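Local atomic coordinates of 1-pyrroline-5-carboxylate dehydrogenase (PDB entry 1UZB), a protein that probably catalyses the oxidation of the semialdehyde in equilibrium with 1-pyrroline-5-carboxylate to glutamate, as a member of the aldehyde dehydrogenase family. Residues W93-E96 / D97-L101; V243-Y246 / L247-P251. One frame throughout, in Å; residues are numbered along the deposited sequence.

Contact 1 comes first along the chain, at the start of helix 95-111; contact 2 follows much later, at the end of helix 242-248, so one records how a helix begins and the other how a helix stops. Their centres lie 29 Å apart and their nearest atoms about 21 Å, with no touch between them. Both belong to the aldehyde dehydrogenase portion of the chain. Contact 1 reaches outward to two other copies of the protein, whereas no other chain touches contact 2, which packs against helix 73-90 and strand 165-180 of its own chain. The first therefore bears on assembly, the second on the internal packing of a subunit.

Contact 1 (W93-E96 / D97-L101); sequences WPQE and DRSRL
Gln95 works both ends of its amide over the first turn of helix 95-111. OE1 accepts from Arg98 NH2 at 2.9 Å along a nearly straight N-H path (168°); the oxygen lies in the guanidinium plane, yet the donor stands above the plane of the amide, the two flat groups being 62° apart. A weak second bond comes from Arg98 NE. On the other branch, Gln95 NE2 gives to Ser99 OG at 3.0 Å, with the hydroxyl close to the amide plane. With CG anti to the backbone N (chi1 -176°), the bend at chi2 swings the amide toward the next turn, alongside Arg98 and Ser99. Ser99 OG also bonds Ala146 O, and Gln95 NE2 and Arg98 NE both bond Ala199 O. Were Gln95 replaced by alanine, Arg98 NH2 would probably lose its acceptor OE1, Ala199 O one of its two donors, and Ser99 OG its bond to the amide, though not the one to Ala146 O.

Trp93 lies across the Asp97 side chain, ring and carboxylate planes nearly perpendicular, with CE3 3.5 Å from Asp97 CB; farther along, its CZ3 meets Leu101 CD1 at 3.9 Å. Pro94, the N-cap residue, receives Arg98 N on its O at 3.2 Å.

The Arg100 chain, bent at chi3, carries its guanidinium over Glu96 O, which sits against one face near the centre, while NH2 makes a salt bridge to Asp97 OD1 at 2.8 Å. NH1 makes salt bridges to Glu168 and Asp166 of the second subunit, and NE to Glu458 of the third. The chemistry implies that Arg100 probably offsets acidic groups from three chains at this interface.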
loop_
_atom_site.group_PDB
_atom_site.type_symbol
_atom_site.label_atom_id
_atom_site.label_comp_id
_atom_site.label_asym_id
_atom_site.label_seq_id
_atom_site.Cartn_x
_atom_site.Cartn_y
_atom_site.Cartn_z
ATOM N N TRP A 93 20.239 8.524 19.532
ATOM C CA TRP A 93 20.193 9.379 18.349
ATOM C C TRP A 93 19.004 8.969 17.488
ATOM O O TRP A 93 18.711 7.779 17.356
ATOM C CB TRP A 93 21.446 9.194 17.487
ATOM C CG TRP A 93 22.632 10.020 17.853
ATOM C CD1 TRP A 93 23.175 10.181 19.096
ATOM C CD2 TRP A 93 23.478 10.741 16.949
ATOM N NE1 TRP A 93 24.309 10.954 19.020
ATOM C CE2 TRP A 93 24.517 11.311 17.714
ATOM C CE3 TRP A 93 23.458 10.956 15.564
ATOM C CZ2 TRP A 93 25.532 12.086 17.141
ATOM C CZ3 TRP A 93 24.467 11.724 14.994
ATOM C CH2 TRP A 93 25.489 12.280 15.784
ATOM N N PRO A 94 18.289 9.944 16.907
ATOM C CA PRO A 94 17.162 9.558 16.058
ATOM C C PRO A 94 17.783 8.768 14.907
ATOM O O PRO A 94 18.901 9.072 14.480
ATOM C CB PRO A 94 16.608 10.899 15.587
ATOM C CG PRO A 94 16.888 11.799 16.753
ATOM C CD PRO A 94 18.291 11.397 17.162
ATOM N N GLN A 95 17.077 7.762 14.404
ATOM C CA GLN A 95 17.627 6.966 13.315
ATOM C C GLN A 95 17.976 7.839 12.111
ATOM O O GLN A 95 18.975 7.599 11.432
ATOM C CB GLN A 95 16.652 5.862 12.900
ATOM C CG GLN A 95 17.213 4.935 11.824
ATOM C CD GLN A 95 18.537 4.315 12.231
ATOM O OE1 GLN A 95 18.618 3.594 13.227
ATOM N NE2 GLN A 95 19.583 4.597 11.465
ATOM N N GLU A 96 17.168 8.864 11.850
ATOM C CA GLU A 96 17.437 9.746 10.719
ATOM C C GLU A 96 18.817 10.396 10.833
ATOM O O GLU A 96 19.511 10.593 9.826
ATOM C CB GLU A 96 16.361 10.829 10.614
ATOM C CG GLU A 96 14.995 10.327 10.143
ATOM C CD GLU A 96 14.199 9.625 11.229
ATOM O OE1 GLU A 96 13.121 9.079 10.905
ATOM O OE2 GLU A 96 14.634 9.624 12.399
ATOM N N ASP A 97 19.208 10.719 12.063
ATOM C CA ASP A 97 20.503 11.338 12.340
ATOM C C ASP A 97 21.650 10.352 12.121
ATOM O O ASP A 97 22.677 10.701 11.536
ATOM C CB ASP A 97 20.549 11.863 13.783
ATOM C CG ASP A 97 19.667 13.081 14.003
ATOM O OD1 ASP A 97 18.804 13.377 13.153
ATOM O OD2 ASP A 97 19.837 13.742 15.050
ATOM N N ARG A 98 21.481 9.120 12.592
ATOM C CA ARG A 98 22.526 8.118 12.405
ATOM C C ARG A 98 22.678 7.785 10.925
ATOM O O ARG A 98 23.795 7.627 10.423
ATOM C CB ARG A 98 22.208 6.843 13.197
ATOM C CG ARG A 98 22.334 6.997 14.714
ATOM C CD ARG A 98 22.338 5.642 15.420
ATOM N NE ARG A 98 21.055 4.963 15.266
ATOM C CZ ARG A 98 20.149 4.845 16.231
ATOM N NH1 ARG A 98 20.380 5.344 17.439
ATOM N NH2 ARG A 98 18.985 4.265 15.975
ATOM N N SER A 99 21.556 7.683 10.220
ATOM C CA SER A 99 21.608 7.368 8.797
ATOM C C SER A 99 22.297 8.474 8.000
ATOM O O SER A 99 23.068 8.187 7.083
ATOM C CB SER A 99 20.201 7.098 8.256
ATOM O OG SER A 99 19.718 5.855 8.749
ATOM N N ARG A 100 22.033 9.735 8.337
ATOM C CA ARG A 100 22.693 10.825 7.628
ATOM C C ARG A 100 24.202 10.757 7.867
ATOM O O ARG A 100 24.982 11.086 6.980
ATOM C CB ARG A 100 22.153 12.188 8.075
ATOM C CG ARG A 100 20.870 12.616 7.372
ATOM C CD ARG A 100 20.448 14.029 7.786
ATOM N NE ARG A 100 19.778 14.079 9.085
ATOM C CZ ARG A 100 18.479 13.852 9.267
ATOM N NH1 ARG A 100 17.701 13.564 8.233
ATOM N NH2 ARG A 100 17.957 13.907 10.488
ATOM N N LEU A 101 24.615 10.320 9.056
ATOM C CA LEU A 101 26.041 10.214 9.347
ATOM C C LEU A 101 26.660 9.173 8.415
ATOM O O LEU A 101 27.745 9.385 7.865
ATOM C CB LEU A 101 26.267 9.828 10.815
ATOM C CG LEU A 101 27.367 10.636 11.518
ATOM C CD1 LEU A 101 27.449 10.234 12.983
ATOM C CD2 LEU A 101 28.703 10.419 10.819
#

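Contact 2 (V243-Y246 / L247-P251); sequences VGAY and LVEHP
Tyr246 spreads its ring beside the imidazole of His250, four residues on and just past the helix, in an offset edge-to-face pair. The ring planes stand 85° apart and the centroids are 5.3 Å from each other, with the edge of His250 directed toward the tyrosine face. The approach is carried by His250 CD2, 3.7 Å from Tyr246 CE2 and almost as near to CZ. Both side chains leave the backbone with CG anti to N (chi1 -177° for Tyr246), which lets them lie side by side and point the same way. Their polar ends converge on one acceptor: Tyr246 OH and His250 NE2 each bond OE1 of Glu77, on helix 73-90, while His250 ND1 takes the backbone N-H of Arg252. Both nitrogens of the imidazole are thus engaged, which probably fixes its rotation.

An apolar pair lies nearby, where Val243 and Leu247 run alongside each other with CG1 and CD1 4.0 Å apart. Beyond them, Leu247 packs on Val178 and Val248 on Ile180, both of strand 165-180.

The backbone shows where the helix gives out. Three successive i to i+4 bonds run from Leu247 N to Val243 O (3.1 Å), Val248 N to Gly244 O (2.9 Å) and Glu249 N to Ala245 O (3.1 Å). His250 N bonds Leu247 O, three residues back, at 3.1 Å, and the psi of 136° at His250 breaks the helical run of backbone angles. Lys283 NZ bonds the carbonyl oxygens of both Val248 and His250. An i to i+3 bond after the i to i+4 series, closed by a residue out of helical conformation, is a common way for a helix to end at its C-terminus; here it finishes helix 242-248, packed on strand 165-180 in an aldehyde dehydrogenase fold.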
loop_
_atom_site.group_PDB
_atom_site.type_symbol
_atom_site.label_atom_id
_atom_site.label_comp_id
_atom_site.label_asym_id
_atom_site.label_seq_id
_atom_site.Cartn_x
_atom_site.Cartn_y
_atom_site.Cartn_z
ATOM N N VAL A 243 44.240 -9.787 21.173
ATOM C CA VAL A 243 43.107 -8.864 21.154
ATOM C C VAL A 243 41.769 -9.556 20.903
ATOM O O VAL A 243 40.808 -9.349 21.644
ATOM C CB VAL A 243 43.293 -7.765 20.084
ATOM C CG1 VAL A 243 42.067 -6.861 20.055
ATOM C CG2 VAL A 243 44.541 -6.948 20.387
ATOM N N GLY A 244 41.711 -10.374 19.858
ATOM C CA GLY A 244 40.479 -11.068 19.528
ATOM C C GLY A 244 39.964 -11.983 20.623
ATOM O O GLY A 244 38.773 -11.978 20.939
ATOM N N ALA A 245 40.858 -12.774 21.203
ATOM C CA ALA A 245 40.473 -13.696 22.263
ATOM C C ALA A 245 39.951 -12.936 23.478
ATOM O O ALA A 245 38.920 -13.286 24.048
ATOM C CB ALA A 245 41.664 -14.559 22.662
ATOM N N TYR A 246 40.669 -11.889 23.866
ATOM C CA TYR A 246 40.290 -11.084 25.018
ATOM C C TYR A 246 38.875 -10.518 24.883
ATOM O O TYR A 246 38.091 -10.552 25.832
ATOM C CB TYR A 246 41.287 -9.937 25.199
ATOM C CG TYR A 246 41.035 -9.082 26.418
ATOM C CD1 TYR A 246 41.334 -9.550 27.698
ATOM C CD2 TYR A 246 40.494 -7.804 26.292
ATOM C CE1 TYR A 246 41.102 -8.764 28.823
ATOM C CE2 TYR A 246 40.255 -7.009 27.411
ATOM C CZ TYR A 246 40.564 -7.495 28.674
ATOM O OH TYR A 246 40.343 -6.712 29.786
ATOM N N LEU A 247 38.546 -10.001 23.704
ATOM C CA LEU A 247 37.227 -9.421 23.479
ATOM C C LEU A 247 36.120 -10.456 23.303
ATOM O O LEU A 247 35.037 -10.316 23.872
ATOM C CB LEU A 247 37.273 -8.484 22.270
ATOM C CG LEU A 247 38.083 -7.212 22.531
ATOM C CD1 LEU A 247 38.234 -6.418 21.244
ATOM C CD2 LEU A 247 37.387 -6.386 23.602
ATOM N N VAL A 248 36.388 -11.492 22.519
ATOM C CA VAL A 248 35.398 -12.535 22.291
ATOM C C VAL A 248 34.943 -13.189 23.598
ATOM O O VAL A 248 33.761 -13.487 23.768
ATOM C CB VAL A 248 35.951 -13.621 21.338
ATOM C CG1 VAL A 248 35.059 -14.853 21.363
ATOM C CG2 VAL A 248 36.042 -13.063 19.919
ATOM N N GLU A 249 35.880 -13.396 24.520
ATOM C CA GLU A 249 35.580 -14.038 25.800
ATOM C C GLU A 249 35.216 -13.068 26.927
ATOM O O GLU A 249 34.877 -13.489 28.033
ATOM C CB GLU A 249 36.778 -14.884 26.245
ATOM C CG GLU A 249 37.214 -15.932 25.230
ATOM C CD GLU A 249 38.453 -16.693 25.668
ATOM O OE1 GLU A 249 39.483 -16.045 25.953
ATOM O OE2 GLU A 249 38.400 -17.940 25.720
ATOM N N HIS A 250 35.271 -11.774 26.638
ATOM C CA HIS A 250 34.983 -10.745 27.632
ATOM C C HIS A 250 33.530 -10.762 28.104
ATOM O O HIS A 250 32.604 -10.886 27.300
ATOM C CB HIS A 250 35.326 -9.374 27.044
ATOM C CG HIS A 250 35.608 -8.321 28.069
ATOM N ND1 HIS A 250 34.649 -7.848 28.941
ATOM C CD2 HIS A 250 36.742 -7.635 28.349
ATOM C CE1 HIS A 250 35.181 -6.917 29.712
ATOM N NE2 HIS A 250 36.449 -6.768 29.372
ATOM N N PRO A 251 33.307 -10.642 29.421
ATOM C CA PRO A 251 31.927 -10.650 29.914
ATOM C C PRO A 251 31.130 -9.422 29.477
ATOM O O PRO A 251 29.900 -9.449 29.473
ATOM C CB PRO A 251 32.101 -10.717 31.431
ATOM C CG PRO A 251 33.407 -10.008 31.653
ATOM C CD PRO A 251 34.266 -10.555 30.538
#